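Local coordinates for bradyzoite pseudokinase 1 (Toxoplasma gondii, PDB 6M7Z), which is a divergent pseudokinase without the usual glycine-rich loop, probably belonging to a kinase family that regulates membrane ultrastructure in the parasitophorous vacuole, at residues V76-R81 and Y123-L128; L149-V154 and L299-I304; A240-V245 and L272-I277. All blocks are in the same frame, centred on the assembly; numbering follows the deposited sequence.

Interaction 1 of 3, residues V76-R81 and Y123-L128. With EDO (1,2-ethanediol), chain H.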
# COMPACT_ATOMS: atom_id res chain seq x y z
N VAL A 76 15.63 -0.35 -2.11
CA VAL A 76 14.47 -1.24 -2.17
C VAL A 76 14.16 -1.76 -0.76
O VAL A 76 14.99 -1.73 0.14
CB VAL A 76 14.66 -2.42 -3.15
CG1 VAL A 76 14.96 -1.94 -4.56
CG2 VAL A 76 15.72 -3.41 -2.67
N SER A 77 12.94 -2.25 -0.61
CA SER A 77 12.54 -2.98 0.59
C SER A 77 12.00 -4.35 0.19
O SER A 77 11.47 -4.55 -0.89
CB SER A 77 11.54 -2.20 1.39
OG SER A 77 10.41 -1.92 0.60
N ALA A 78 12.22 -5.32 1.08
CA ALA A 78 11.80 -6.69 0.87
C ALA A 78 10.76 -7.05 1.95
O ALA A 78 10.95 -6.81 3.13
CB ALA A 78 12.99 -7.60 0.93
N LYS A 79 9.63 -7.57 1.49
CA LYS A 79 8.61 -8.14 2.33
C LYS A 79 8.80 -9.65 2.32
O LYS A 79 8.69 -10.29 1.28
CB LYS A 79 7.24 -7.73 1.77
CG LYS A 79 6.14 -7.60 2.78
CD LYS A 79 4.80 -7.12 2.21
CE LYS A 79 4.77 -5.69 1.72
NZ LYS A 79 3.72 -5.47 0.70
N VAL A 80 9.10 -10.23 3.48
CA VAL A 80 9.42 -11.65 3.57
C VAL A 80 8.38 -12.35 4.45
O VAL A 80 7.92 -11.79 5.44
CB VAL A 80 10.84 -11.89 4.08
CG1 VAL A 80 11.83 -11.08 3.28
CG2 VAL A 80 11.01 -11.56 5.54
N ARG A 81 8.01 -13.58 4.07
CA ARG A 81 7.10 -14.42 4.84
C ARG A 81 7.67 -15.84 4.88
O ARG A 81 8.21 -16.35 3.88
CB ARG A 81 5.71 -14.49 4.21
CG ARG A 81 4.79 -13.30 4.45
CD ARG A 81 3.38 -13.50 3.98
NE ARG A 81 2.35 -12.78 4.74
CZ ARG A 81 1.87 -11.58 4.41
NH1 ARG A 81 2.47 -10.86 3.48
NH2 ARG A 81 0.76 -11.13 4.99
N TYR A 123 9.48 -13.70 -1.05
CA TYR A 123 9.95 -12.34 -1.08
C TYR A 123 9.11 -11.51 -2.06
O TYR A 123 8.77 -11.98 -3.14
CB TYR A 123 11.40 -12.24 -1.55
CG TYR A 123 12.43 -12.98 -0.74
CD1 TYR A 123 12.55 -14.35 -0.80
CD2 TYR A 123 13.35 -12.29 0.02
CE1 TYR A 123 13.51 -15.04 -0.09
CE2 TYR A 123 14.33 -12.96 0.75
CZ TYR A 123 14.42 -14.33 0.68
OH TYR A 123 15.38 -15.00 1.39
N ILE A 124 8.77 -10.27 -1.68
CA ILE A 124 8.27 -9.26 -2.57
C ILE A 124 9.15 -8.03 -2.40
O ILE A 124 9.30 -7.54 -1.29
CB ILE A 124 6.80 -8.89 -2.30
CG1 ILE A 124 5.87 -10.09 -2.40
CG2 ILE A 124 6.35 -7.76 -3.23
CD1 ILE A 124 4.42 -9.73 -2.19
N PHE A 125 9.70 -7.52 -3.50
CA PHE A 125 10.50 -6.32 -3.46
C PHE A 125 9.60 -5.13 -3.84
O PHE A 125 8.71 -5.23 -4.69
CB PHE A 125 11.73 -6.51 -4.34
CG PHE A 125 12.74 -7.48 -3.77
CD1 PHE A 125 12.63 -8.84 -4.01
CD2 PHE A 125 13.77 -7.04 -2.95
CE1 PHE A 125 13.53 -9.74 -3.44
CE2 PHE A 125 14.66 -7.94 -2.38
CZ PHE A 125 14.55 -9.29 -2.63
N HIS A 126 9.83 -4.01 -3.15
CA HIS A 126 9.15 -2.75 -3.38
C HIS A 126 10.19 -1.65 -3.48
O HIS A 126 11.28 -1.77 -2.94
CB HIS A 126 8.19 -2.41 -2.24
CG HIS A 126 7.05 -3.36 -2.09
ND1 HIS A 126 6.10 -3.51 -3.06
CD2 HIS A 126 6.71 -4.18 -1.07
CE1 HIS A 126 5.22 -4.41 -2.66
NE2 HIS A 126 5.59 -4.85 -1.45
N PRO A 127 9.85 -0.49 -4.10
CA PRO A 127 10.67 0.70 -3.96
C PRO A 127 10.73 1.02 -2.46
O PRO A 127 9.74 0.80 -1.75
CB PRO A 127 9.94 1.79 -4.74
CG PRO A 127 8.89 1.07 -5.56
CD PRO A 127 8.63 -0.26 -4.89
N LEU A 128 11.89 1.50 -1.99
CA LEU A 128 12.01 1.88 -0.61
C LEU A 128 11.29 3.21 -0.42
O LEU A 128 11.67 4.21 -1.01
CB LEU A 128 13.48 1.99 -0.23
CG LEU A 128 13.75 2.46 1.18
CD1 LEU A 128 13.00 1.59 2.21
CD2 LEU A 128 15.26 2.48 1.42
C1 EDO H . 5.33 -12.46 0.89
O1 EDO H . 6.74 -12.17 0.79
C2 EDO H . 4.60 -11.21 1.37
O2 EDO H . 3.18 -11.39 1.46
O HOH W 1 8.22 0.52 0.92
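Lys79 leaves its strand with CG anti to the backbone N, and a bend at chi3 (-69°) turns CE toward His126, whose own CG lies anti to its carbonyl carbon. NZ, one bond further on, donates to His126 NE2 over 2.9 Å, tilted 31° out of the imidazole plane. ND1 of the same ring bonds to the backbone oxygen of Pro111, which helps fix its rotation, while NZ has its strongest partner in Glu94, by a salt bridge to helix 88-101. The segments run antiparallel, with 157° between their directions. Two hydrogen-bonded pairs hold them. Ser77 N reaches His126 O at 2.9 Å, and His126 N returns to Ser77 O at 2.8 Å. Lys79 N meets Ile124 O, also at 2.8 Å, whereas the return bond from Ile124 N to Lys79 O is 3.0 Å. Lys79 O takes a second donor, O1 of the ethanediol, probably a crystallisation additive. A water also links Ser77 OG to Pro127 O. On the face carrying Ala78, Val80, Tyr123 and Phe125 the contact is apolar and rests on helix 33-39. Ala78 CB lies 3.7 Å from Phe125 CE2, and Val76 CG2 comes to the edge of the same ring. Val80 CG1 approaches Tyr123 CD2 at 3.8 Å, the two side chains lying alongside each other and pointing the same way. Central antiparallel strands bearing a lysine paired with a glutamate of the following helix form an arrangement consistent with the β3 lysine and αC glutamate pair of the protein-kinase N-lobe.

Interaction 2 of 3, residues L149-V154 and L299-I304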
# COMPACT_ATOMS: atom_id res chain seq x y z
N LEU A 149 -4.24 15.23 -0.34
CA LEU A 149 -3.89 13.94 0.26
C LEU A 149 -5.14 13.08 0.38
O LEU A 149 -5.15 11.91 -0.01
CB LEU A 149 -3.25 14.15 1.64
CG LEU A 149 -2.88 12.87 2.39
CD1 LEU A 149 -1.99 11.97 1.56
CD2 LEU A 149 -2.17 13.21 3.67
N ALA A 150 -6.21 13.69 0.89
CA ALA A 150 -7.49 13.00 1.07
C ALA A 150 -8.01 12.51 -0.28
O ALA A 150 -8.52 11.41 -0.38
CB ALA A 150 -8.47 13.92 1.75
N ALA A 151 -7.87 13.34 -1.31
CA ALA A 151 -8.36 13.01 -2.65
C ALA A 151 -7.51 11.86 -3.23
O ALA A 151 -8.05 10.94 -3.85
CB ALA A 151 -8.33 14.23 -3.53
N ASN A 152 -6.19 11.93 -3.02
CA ASN A 152 -5.21 10.90 -3.42
C ASN A 152 -5.62 9.55 -2.78
O ASN A 152 -5.63 8.50 -3.44
CB ASN A 152 -3.79 11.38 -3.06
CG ASN A 152 -2.66 10.60 -3.71
OD1 ASN A 152 -2.73 9.38 -3.86
ND2 ASN A 152 -1.58 11.29 -4.07
N MET A 153 -6.03 9.60 -1.51
CA MET A 153 -6.37 8.40 -0.76
C MET A 153 -7.67 7.77 -1.27
O MET A 153 -7.71 6.54 -1.49
CB MET A 153 -6.48 8.70 0.74
CG MET A 153 -5.13 8.81 1.44
SD MET A 153 -5.15 9.77 2.98
CE MET A 153 -6.06 8.65 4.04
N VAL A 154 -8.71 8.60 -1.49
CA VAL A 154 -9.99 8.13 -2.04
C VAL A 154 -9.76 7.53 -3.44
O VAL A 154 -10.30 6.48 -3.76
CB VAL A 154 -11.04 9.26 -2.12
CG1 VAL A 154 -12.33 8.81 -2.79
CG2 VAL A 154 -11.38 9.86 -0.78
N LEU A 299 -10.67 20.28 -7.99
CA LEU A 299 -9.64 19.26 -8.23
C LEU A 299 -9.99 18.44 -9.48
O LEU A 299 -11.14 18.04 -9.66
CB LEU A 299 -9.53 18.33 -7.02
CG LEU A 299 -8.74 18.86 -5.83
CD1 LEU A 299 -8.75 17.84 -4.70
CD2 LEU A 299 -7.31 19.20 -6.24
N ASN A 300 -8.97 18.19 -10.30
CA ASN A 300 -9.05 17.28 -11.43
C ASN A 300 -8.69 15.87 -10.93
O ASN A 300 -7.50 15.53 -10.81
CB ASN A 300 -8.14 17.72 -12.58
CG ASN A 300 -8.30 16.86 -13.81
OD1 ASN A 300 -9.19 16.01 -13.89
ND2 ASN A 300 -7.44 17.09 -14.79
N PHE A 301 -9.73 15.06 -10.68
CA PHE A 301 -9.56 13.69 -10.20
C PHE A 301 -8.83 12.82 -11.23
O PHE A 301 -8.17 11.86 -10.85
CB PHE A 301 -10.91 13.07 -9.81
CG PHE A 301 -11.20 13.15 -8.33
CD1 PHE A 301 -10.55 12.29 -7.45
CD2 PHE A 301 -12.07 14.09 -7.81
CE1 PHE A 301 -10.77 12.38 -6.08
CE2 PHE A 301 -12.29 14.18 -6.45
CZ PHE A 301 -11.64 13.33 -5.58
N GLU A 302 -8.93 13.16 -12.52
CA GLU A 302 -8.28 12.38 -13.57
C GLU A 302 -6.75 12.44 -13.37
O GLU A 302 -6.07 11.44 -13.60
CB GLU A 302 -8.70 12.83 -14.97
CG GLU A 302 -8.48 11.74 -16.01
CD GLU A 302 -9.07 11.98 -17.39
OE1 GLU A 302 -8.77 13.04 -17.99
OE2 GLU A 302 -9.82 11.09 -17.88
N ASP A 303 -6.24 13.61 -12.94
CA ASP A 303 -4.79 13.82 -12.71
C ASP A 303 -4.32 13.07 -11.45
O ASP A 303 -3.20 12.53 -11.42
CB ASP A 303 -4.43 15.30 -12.58
CG ASP A 303 -4.56 16.08 -13.87
OD1 ASP A 303 -4.22 15.52 -14.93
OD2 ASP A 303 -4.98 17.25 -13.80
N ILE A 304 -5.16 13.08 -10.41
CA ILE A 304 -4.89 12.35 -9.18
C ILE A 304 -4.72 10.87 -9.53
O ILE A 304 -3.73 10.25 -9.13
CB ILE A 304 -6.01 12.56 -8.13
CG1 ILE A 304 -6.34 14.04 -7.90
CG2 ILE A 304 -5.64 11.84 -6.84
CD1 ILE A 304 -7.56 14.32 -7.02
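An apolar contact between a long helix and the start of a late short one, Ala151 against Leu299, Phe301 and Ile304 lies in the helical lobe, where helix 146-161 probably corresponds to kinase αE. The evidence is a cluster converging on one methyl group. Ala151 CB approaches Ile304 CD1 to 3.6 Å and Leu299 CD1 to 3.8 Å. From another direction comes the ring of Phe301, whose CE1 lies 4.0 Å from Ala151 CB, while Ala151 O sits at the ring edge, near its plane. Ile304 has CG1 anti to its carbonyl carbon (chi1 -51°), and the methyl beyond it, CD1, also rests over one face of the Phe301 ring, 3.6 Å above the plane and offset toward the rim. Its other branch, CG2, meets the backbone of the long helix, 3.6 Å from Asn152 CA. The closest backbones are those of Asn152 and Ile304, with CA atoms 5.9 Å apart. Asn300 occupies the N-cap of helix 301-306: its OD1 accepts from Glu302 N at 3.2 Å, with the donor well above the carbonyl plane. Around the contact, Phe296 also touches Ala151, and Met291 of helix 287-291 touches Phe301. No hydrogen bond joins the two segments, which implies that burial of methyl and ring surface holds them together, with three side chains meeting the one Ala151 methyl.

Interaction 3 of 3, residues A240-V245 and L272-I277. With EDO (1,2-ethanediol), chain G.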
# COMPACT_ATOMS: atom_id res chain seq x y z
N ALA A 240 -9.47 6.63 9.03
CA ALA A 240 -8.14 7.13 8.69
C ALA A 240 -8.16 8.66 8.55
O ALA A 240 -7.20 9.33 8.93
CB ALA A 240 -7.63 6.43 7.45
N PHE A 241 -9.23 9.19 7.98
CA PHE A 241 -9.39 10.63 7.82
C PHE A 241 -9.52 11.30 9.19
O PHE A 241 -8.91 12.35 9.44
CB PHE A 241 -10.58 10.97 6.94
CG PHE A 241 -10.37 10.75 5.46
CD1 PHE A 241 -9.11 10.64 4.91
CD2 PHE A 241 -11.47 10.67 4.61
CE1 PHE A 241 -8.96 10.39 3.56
CE2 PHE A 241 -11.30 10.45 3.25
CZ PHE A 241 -10.05 10.31 2.74
N ARG A 242 -10.28 10.67 10.09
CA ARG A 242 -10.42 11.15 11.44
C ARG A 242 -9.03 11.19 12.11
O ARG A 242 -8.69 12.16 12.78
CB ARG A 242 -11.42 10.29 12.22
CG ARG A 242 -11.63 10.73 13.65
CD ARG A 242 -11.97 12.20 13.87
NE ARG A 242 -13.17 12.63 13.16
CZ ARG A 242 -14.42 12.31 13.52
NH1 ARG A 242 -14.64 11.55 14.58
NH2 ARG A 242 -15.44 12.74 12.79
N ASN A 243 -8.24 10.13 11.90
CA ASN A 243 -6.90 9.99 12.44
C ASN A 243 -6.05 11.16 11.92
O ASN A 243 -5.31 11.79 12.69
CB ASN A 243 -6.34 8.61 12.10
CG ASN A 243 -5.03 8.25 12.79
OD1 ASN A 243 -4.45 9.04 13.52
ND2 ASN A 243 -4.54 7.06 12.49
N LEU A 244 -6.20 11.45 10.63
CA LEU A 244 -5.45 12.51 9.95
C LEU A 244 -5.78 13.88 10.59
O LEU A 244 -4.87 14.64 10.95
CB LEU A 244 -5.84 12.44 8.48
CG LEU A 244 -5.15 13.36 7.47
CD1 LEU A 244 -3.68 13.44 7.71
CD2 LEU A 244 -5.42 12.83 6.07
N VAL A 245 -7.08 14.16 10.78
CA VAL A 245 -7.53 15.41 11.39
C VAL A 245 -7.01 15.53 12.84
O VAL A 245 -6.59 16.61 13.26
CB VAL A 245 -9.07 15.53 11.33
CG1 VAL A 245 -9.57 16.66 12.20
CG2 VAL A 245 -9.56 15.73 9.91
N LEU A 272 -16.67 15.35 6.37
CA LEU A 272 -16.71 14.24 5.42
C LEU A 272 -16.47 12.92 6.17
O LEU A 272 -17.18 11.92 5.95
CB LEU A 272 -15.68 14.47 4.30
CG LEU A 272 -15.42 13.27 3.38
CD1 LEU A 272 -16.70 12.84 2.68
CD2 LEU A 272 -14.31 13.57 2.36
N SER A 273 -15.49 12.91 7.09
CA SER A 273 -15.15 11.69 7.80
C SER A 273 -16.32 11.26 8.70
O SER A 273 -16.56 10.06 8.83
CB SER A 273 -13.87 11.82 8.57
OG SER A 273 -14.05 12.57 9.75
N GLN A 274 -17.08 12.22 9.26
CA GLN A 274 -18.23 11.92 10.13
C GLN A 274 -19.32 11.18 9.32
O GLN A 274 -20.00 10.30 9.85
CB GLN A 274 -18.76 13.19 10.80
CG GLN A 274 -19.63 12.94 12.03
CD GLN A 274 -18.92 12.27 13.19
OE1 GLN A 274 -17.93 12.76 13.73
NE2 GLN A 274 -19.46 11.14 13.63
N LYS A 275 -19.48 11.52 8.03
CA LYS A 275 -20.43 10.82 7.16
C LYS A 275 -19.96 9.38 6.92
O LYS A 275 -20.78 8.44 6.90
CB LYS A 275 -20.59 11.54 5.82
CG LYS A 275 -21.28 12.90 5.91
CD LYS A 275 -21.19 13.69 4.60
CE LYS A 275 -21.32 15.20 4.79
NZ LYS A 275 -20.29 15.97 4.03
N MET A 276 -18.63 9.23 6.73
CA MET A 276 -18.03 7.96 6.32
C MET A 276 -18.05 6.95 7.48
O MET A 276 -18.08 5.75 7.22
CB MET A 276 -16.60 8.18 5.82
CG MET A 276 -16.57 8.92 4.51
SD MET A 276 -14.94 9.53 4.00
CE MET A 276 -14.19 8.00 3.44
N ILE A 277 -18.09 7.42 8.74
CA ILE A 277 -18.05 6.53 9.91
C ILE A 277 -19.44 6.35 10.55
O ILE A 277 -19.53 5.91 11.70
CB ILE A 277 -17.02 7.01 10.95
CG1 ILE A 277 -17.45 8.32 11.63
CG2 ILE A 277 -15.62 7.08 10.32
CD1 ILE A 277 -16.45 8.89 12.60
C1 EDO G . -0.81 7.20 12.95
O1 EDO G . -1.14 6.07 12.14
C2 EDO G . -1.55 7.10 14.26
O2 EDO G . -1.75 8.40 14.81
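Phe241 and Met276 carry the apolar half of this helix pair, Arg242 and Gln274 the polar half. In the first group, Met276 SD stands 3.7 Å from Phe241 CD2 at the edge of the ring, a Met-aromatic contact with the sulfur 4.8 Å from the Phe241 ring centroid. The bend at chi3 of Met276 (76°) carries CE to 3.8 Å from Phe241 CE2. Leu272 CD2 is a looser neighbour of the ring, and the shafts touch where Phe241 CB lies 3.8 Å from Ser273 CB. The hydrogen-bonded group centres on the guanidinium of Arg242. Its chain is bent at chi2 and chi3, and NH2 donates to Gln274 OE1 at 2.7 Å. The bond is fairly straight (157° at H), and the acceptor lies near the guanidinium plane, although the donor stands well above the plane of the Gln274 amide. A second bond from NH2, to Ser273 OG at 3.3 Å, is weak. Asp270, one turn before Ser273, serves both: its carboxylate forms a salt bridge with Arg242 NE and its carbonyl oxygen is hydrogen-bonded to Ser273 OG. Ile277 closes the set by van der Waals contact, its CD1 3.8 Å from Arg242 NH1. The local axes are 9.2 Å apart at closest and run nearly antiparallel, at 148°. Helices 230-248 and 263-276 probably correspond to kinase αF and αH. Phe241 also packs on helix 146-161, so it lies between helices 146-161 and 263-276, while Gln274 and Lys275 on the latter are exposed.

In the fold
Interaction 1 belongs to the β-rich lobe, on the other side of the chain's centre from interactions 2 and 3; its nearest atoms are about 14 Å from those of interaction 2. Main-chain bonding dominates there, whereas the helical contacts depend on side chains. Interactions 2 and 3 touch each other through Phe241, whose CE1 lies 3.4 Å from Met153 CE, so helices 146-161 and 230-248 meet between them. Both 1 and 2 are buried, the former with polar groups on one face, the latter mainly apolar and without a hydrogen bond across its segments. Interaction 3 is only partly buried and changes from sulfur and ring inside to guanidinium and amide toward solvent.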